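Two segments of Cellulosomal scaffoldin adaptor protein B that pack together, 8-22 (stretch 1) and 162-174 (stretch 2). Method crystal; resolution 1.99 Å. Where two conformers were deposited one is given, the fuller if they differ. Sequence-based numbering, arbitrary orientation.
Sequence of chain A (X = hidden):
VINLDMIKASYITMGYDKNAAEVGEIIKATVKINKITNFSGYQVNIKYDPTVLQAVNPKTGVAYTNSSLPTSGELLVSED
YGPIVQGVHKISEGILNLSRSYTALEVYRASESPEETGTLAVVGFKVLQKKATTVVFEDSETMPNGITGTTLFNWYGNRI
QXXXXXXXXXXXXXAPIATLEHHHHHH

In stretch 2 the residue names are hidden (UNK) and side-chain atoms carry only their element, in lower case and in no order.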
# COMPACT_ATOMS: atom_id res chain seq x y z
N LYS A 8 13.40 4.27 14.06
CA LYS A 8 13.80 5.63 13.64
C LYS A 8 13.99 5.84 12.12
O LYS A 8 13.92 6.98 11.66
CB LYS A 8 15.03 6.13 14.40
CG LYS A 8 14.87 6.07 15.91
CD LYS A 8 15.65 7.18 16.60
CE LYS A 8 15.20 7.30 18.06
NZ LYS A 8 15.43 8.67 18.64
N ALA A 9 14.25 4.76 11.38
CA ALA A 9 14.54 4.85 9.93
C ALA A 9 13.24 5.17 9.14
O ALA A 9 12.14 4.85 9.60
CB ALA A 9 15.15 3.55 9.44
N SER A 10 13.39 5.83 8.00
CA SER A 10 12.25 6.12 7.12
C SER A 10 11.92 4.88 6.32
O SER A 10 12.82 4.23 5.77
CB SER A 10 12.59 7.27 6.18
OG SER A 10 12.82 8.43 6.95
N TYR A 11 10.63 4.54 6.24
CA TYR A 11 10.25 3.40 5.40
C TYR A 11 8.82 3.48 4.88
O TYR A 11 8.03 4.35 5.27
CB TYR A 11 10.41 2.10 6.16
CG TYR A 11 9.60 2.03 7.41
CD1 TYR A 11 8.25 1.71 7.37
CD2 TYR A 11 10.20 2.22 8.66
CE1 TYR A 11 7.51 1.62 8.54
CE2 TYR A 11 9.46 2.13 9.84
CZ TYR A 11 8.12 1.83 9.76
OH TYR A 11 7.35 1.75 10.91
N ILE A 12 8.52 2.55 4.00
CA ILE A 12 7.17 2.17 3.67
C ILE A 12 7.05 0.68 3.86
O ILE A 12 7.94 -0.09 3.48
CB ILE A 12 6.76 2.61 2.20
CG1 ILE A 12 5.30 2.22 1.93
CG2 ILE A 12 7.74 2.07 1.17
CD1 ILE A 12 4.71 2.83 0.58
N THR A 13 5.94 0.26 4.46
CA THR A 13 5.77 -1.16 4.61
C THR A 13 4.31 -1.59 4.44
O THR A 13 3.42 -0.75 4.27
CB THR A 13 6.38 -1.63 5.98
OG1 THR A 13 6.68 -3.03 5.91
CG2 THR A 13 5.43 -1.35 7.09
N MET A 14 4.10 -2.91 4.48
CA MET A 14 2.77 -3.51 4.67
C MET A 14 2.71 -4.30 5.99
O MET A 14 3.57 -5.16 6.21
CB MET A 14 2.47 -4.44 3.49
CG MET A 14 1.01 -4.84 3.36
SD MET A 14 0.83 -5.96 1.97
CE MET A 14 1.39 -4.91 0.62
N GLY A 15 1.72 -4.03 6.85
CA GLY A 15 1.43 -4.88 8.02
C GLY A 15 0.12 -5.67 7.89
O GLY A 15 -0.83 -5.19 7.24
N TYR A 16 0.08 -6.88 8.46
CA TYR A 16 -1.14 -7.73 8.51
C TYR A 16 -1.81 -7.67 9.84
O TYR A 16 -1.14 -7.61 10.86
CB TYR A 16 -0.82 -9.18 8.23
CG TYR A 16 -0.12 -9.42 6.94
CD1 TYR A 16 -0.59 -8.84 5.76
CD2 TYR A 16 1.02 -10.24 6.87
CE1 TYR A 16 0.05 -9.05 4.56
CE2 TYR A 16 1.67 -10.47 5.65
CZ TYR A 16 1.18 -9.86 4.51
OH TYR A 16 1.78 -10.05 3.27
N ASP A 17 -3.13 -7.72 9.86
CA ASP A 17 -3.79 -7.85 11.14
C ASP A 17 -3.64 -9.28 11.69
O ASP A 17 -3.80 -9.48 12.88
CB ASP A 17 -5.24 -7.32 11.14
CG ASP A 17 -6.20 -8.17 10.32
OD1 ASP A 17 -5.80 -9.07 9.55
OD2 ASP A 17 -7.41 -7.90 10.44
N LYS A 18 -3.29 -10.23 10.82
CA LYS A 18 -2.91 -11.59 11.20
C LYS A 18 -2.03 -12.26 10.15
O LYS A 18 -2.13 -11.99 8.95
CB LYS A 18 -4.15 -12.46 11.50
CG LYS A 18 -4.87 -12.97 10.26
CD LYS A 18 -6.32 -13.33 10.56
CE LYS A 18 -7.07 -12.12 11.07
NZ LYS A 18 -8.49 -12.20 10.65
N ASN A 19 -1.18 -13.16 10.65
CA ASN A 19 -0.18 -13.93 9.90
C ASN A 19 -0.74 -15.25 9.38
O ASN A 19 -0.21 -15.85 8.43
CB ASN A 19 1.02 -14.21 10.83
CG ASN A 19 0.65 -14.16 12.36
OD1 ASN A 19 -0.53 -14.25 12.75
ND2 ASN A 19 1.67 -14.00 13.20
N ALA A 20 -1.81 -15.70 10.01
CA ALA A 20 -2.42 -17.00 9.67
C ALA A 20 -3.94 -16.93 9.59
O ALA A 20 -4.58 -16.26 10.41
CB ALA A 20 -2.00 -18.08 10.70
N ALA A 21 -4.51 -17.63 8.60
CA ALA A 21 -5.98 -17.67 8.44
C ALA A 21 -6.48 -18.86 7.62
O ALA A 21 -5.75 -19.38 6.78
CB ALA A 21 -6.49 -16.35 7.86
N GLU A 22 -7.71 -19.29 7.89
CA GLU A 22 -8.36 -20.44 7.21
C GLU A 22 -8.84 -20.05 5.81
O GLU A 22 -9.09 -18.86 5.54
CB GLU A 22 -9.58 -20.95 8.01
CG GLU A 22 -9.40 -21.03 9.53
CD GLU A 22 -8.28 -21.99 9.95
OE1 GLU A 22 -7.85 -22.84 9.13
OE2 GLU A 22 -7.84 -21.88 11.12
N UNK A 162 15.33 8.66 -2.94
CA UNK A 162 16.11 7.76 -2.07
C UNK A 162 15.85 8.13 -0.61
O UNK A 162 15.07 9.03 -0.30
c UNK A 162 17.61 7.94 -2.34
o UNK A 162 18.01 9.19 -1.82
N UNK A 163 16.53 7.44 0.29
CA UNK A 163 16.39 7.78 1.70
C UNK A 163 15.36 7.01 2.50
O UNK A 163 15.17 7.29 3.69
N UNK A 164 14.66 6.07 1.88
CA UNK A 164 13.76 5.25 2.68
C UNK A 164 13.90 3.78 2.30
O UNK A 164 14.32 3.48 1.19
c UNK A 164 11.65 5.55 1.21
c UNK A 164 12.29 5.73 2.59
c UNK A 164 10.39 4.18 -0.38
c UNK A 164 10.50 5.19 -1.35
c UNK A 164 11.77 6.54 0.21
o UNK A 164 9.90 4.98 -2.58
c UNK A 164 10.97 4.36 0.89
c UNK A 164 11.18 6.37 -1.07
N UNK A 165 13.47 2.90 3.20
CA UNK A 165 13.47 1.45 3.01
C UNK A 165 12.10 0.96 2.63
O UNK A 165 11.11 1.47 3.10
c UNK A 165 18.02 1.61 5.41
c UNK A 165 16.38 0.23 4.25
c UNK A 165 16.98 2.45 5.86
c UNK A 165 15.63 2.15 5.51
c UNK A 165 17.73 0.51 4.58
c UNK A 165 13.89 0.75 4.32
c UNK A 165 15.33 1.05 4.71
N UNK A 166 12.05 -0.05 1.77
CA UNK A 166 10.79 -0.77 1.49
C UNK A 166 10.85 -2.07 2.29
O UNK A 166 11.67 -2.91 1.97
c UNK A 166 9.51 -1.97 -0.34
c UNK A 166 10.67 -1.06 -0.04
c UNK A 166 10.58 0.29 -0.86
N UNK A 167 10.04 -2.22 3.33
CA UNK A 167 10.15 -3.38 4.21
C UNK A 167 9.05 -4.35 3.79
O UNK A 167 7.88 -4.04 3.94
c UNK A 167 10.01 -3.00 5.70
c UNK A 167 10.05 -4.26 6.61
c UNK A 167 10.95 -1.29 7.48
c UNK A 167 11.11 -1.99 6.09
N UNK A 168 9.43 -5.48 3.20
CA UNK A 168 8.48 -6.50 2.72
C UNK A 168 7.74 -7.13 3.89
O UNK A 168 8.31 -7.28 4.96
c UNK A 168 10.01 -6.95 0.71
n UNK A 168 9.80 -6.09 -1.53
c UNK A 168 9.20 -7.54 1.86
c UNK A 168 9.16 -6.49 -0.45
o UNK A 168 7.94 -6.47 -0.37
N UNK A 169 6.45 -7.45 3.73
CA UNK A 169 5.61 -7.78 4.90
C UNK A 169 5.83 -9.11 5.60
O UNK A 169 5.42 -9.25 6.76
c UNK A 169 4.37 -8.00 2.88
c UNK A 169 5.64 -7.34 2.50
c UNK A 169 4.19 -7.75 4.33
N UNK A 170 6.43 -10.09 4.94
CA UNK A 170 6.59 -11.41 5.61
C UNK A 170 5.49 -12.41 5.31
O UNK A 170 4.41 -12.04 4.81
N UNK A 171 5.74 -13.68 5.62
CA UNK A 171 4.94 -14.79 5.09
C UNK A 171 3.54 -14.91 5.69
O UNK A 171 3.31 -14.50 6.83
c UNK A 171 6.28 -18.29 4.01
c UNK A 171 5.71 -16.11 5.19
o UNK A 171 6.62 -18.94 5.02
c UNK A 171 5.26 -17.18 4.19
o UNK A 171 6.75 -18.50 2.87
N UNK A 172 2.62 -15.45 4.90
CA UNK A 172 1.26 -15.72 5.37
C UNK A 172 1.07 -17.22 5.48
O UNK A 172 1.55 -17.99 4.61
c UNK A 172 -0.84 -12.73 3.85
c UNK A 172 0.14 -13.54 4.75
c UNK A 172 -1.22 -15.62 4.74
c UNK A 172 0.18 -15.05 4.47
N UNK A 173 0.38 -17.64 6.54
CA UNK A 173 0.20 -19.06 6.87
C UNK A 173 1.49 -19.85 6.64
O UNK A 173 1.55 -20.71 5.74
n UNK A 173 -3.30 -19.15 5.74
c UNK A 173 -0.97 -19.68 6.08
o UNK A 173 -2.50 -19.09 7.83
c UNK A 173 -2.33 -19.27 6.63
N UNK A 174 2.52 -19.54 7.42
CA UNK A 174 3.83 -20.17 7.26
C UNK A 174 3.78 -21.62 7.66
O UNK A 174 3.18 -21.95 8.68
o UNK A 174 5.59 -18.54 7.33
c UNK A 174 4.87 -19.46 8.12

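Position 162 carries one carbon and then one oxygen, out of reach of stretch 1: Ser-162. Position 163 has no side-chain atoms, and its backbone angles (94/1) would jam a CB against the preceding carbonyl oxygen; its O lies 3.6 Å from Ser-10 CB, and it is Gly-163.

At 164 one carbon leads to a six-carbon ring bearing an oxygen, with a ring carbon 3.7 Å from Ile-12 CG2, the mark of tyrosine. In Tyr-164 that carbon is CE1, and the hydroxyl is satisfied elsewhere in the structure. Position 165 has the same carbon and ring without the oxygen, a ring carbon sitting 4.2 Å from Ala-9 CB, hence Phe-165, with CE1 as that carbon. Its backbone N donates to Ser-10 O (3.0 Å) and its O accepts from Ile-12 N (2.9 Å).

Three carbons, the first carrying the other two, one of which meets Ile-12 CG2 at 3.9 Å, make 166 a valine, Val-166. Position 167 holds four carbons forked at the first, one arm two carbons long, whose last carbon lies over a face of the Tyr-11 ring, 3.6 Å from Tyr-11 CG: Ile-167, its CD1 making a CH-pi contact. Its N donates to Ile-12 O (3.0 Å), and Thr-13 OG1 donates to Ile-167 O at a short 2.5 Å.

The side chain at 168 has three carbons ending in one oxygen and one nitrogen; its CA-to-CB bond points away from stretch 1, and it is Gln-168. At 169 three carbons close a ring onto the backbone N, with CB 3.8 Å from Met-14 CB and another ring carbon 3.3 Å from Tyr-16 OH, so Pro-169. Position 170 is bare, again at angles that call for glycine, and Gly-170 O approaches the Tyr-16 ring edge.

Position 171 has three carbons with two terminal oxygens, and its CA-to-CB bond points away from stretch 1: Glu-171. Position 172 repeats the forked four-carbon pattern, the end of its longer arm over a face of the Tyr-16 ring: Ile-172. At 173 two carbons, the second bearing an oxygen that accepts from Ala-21 N (2.6 Å) and a nitrogen that donates to Ala-21 O (2.7 Å), identify Asn-173. Position 174, one carbon and one oxygen, is Ser-174, whose OG donates a hydrogen bond to Glu-171 OE2 (2.6 Å).

The contact works in three parts. First, parallel strands pair through backbone hydrogen bonds, with Tyr-11 and Phe-165 on one sheet face and Ile-12 and Val-166 on the other; the rule is that the backbone sets the register while each face is packed separately. Beyond the strand pairing, Pro-169 and Ile-172 pack on Tyr-16. Finally, Asn-173 N donates to Asn-19 O (2.7 Å), and the Asn-173 amide replaces a backbone partner for both polar atoms of Ala-21.

Stretch 2, residues 162-174: SGYFVIQPGEINS
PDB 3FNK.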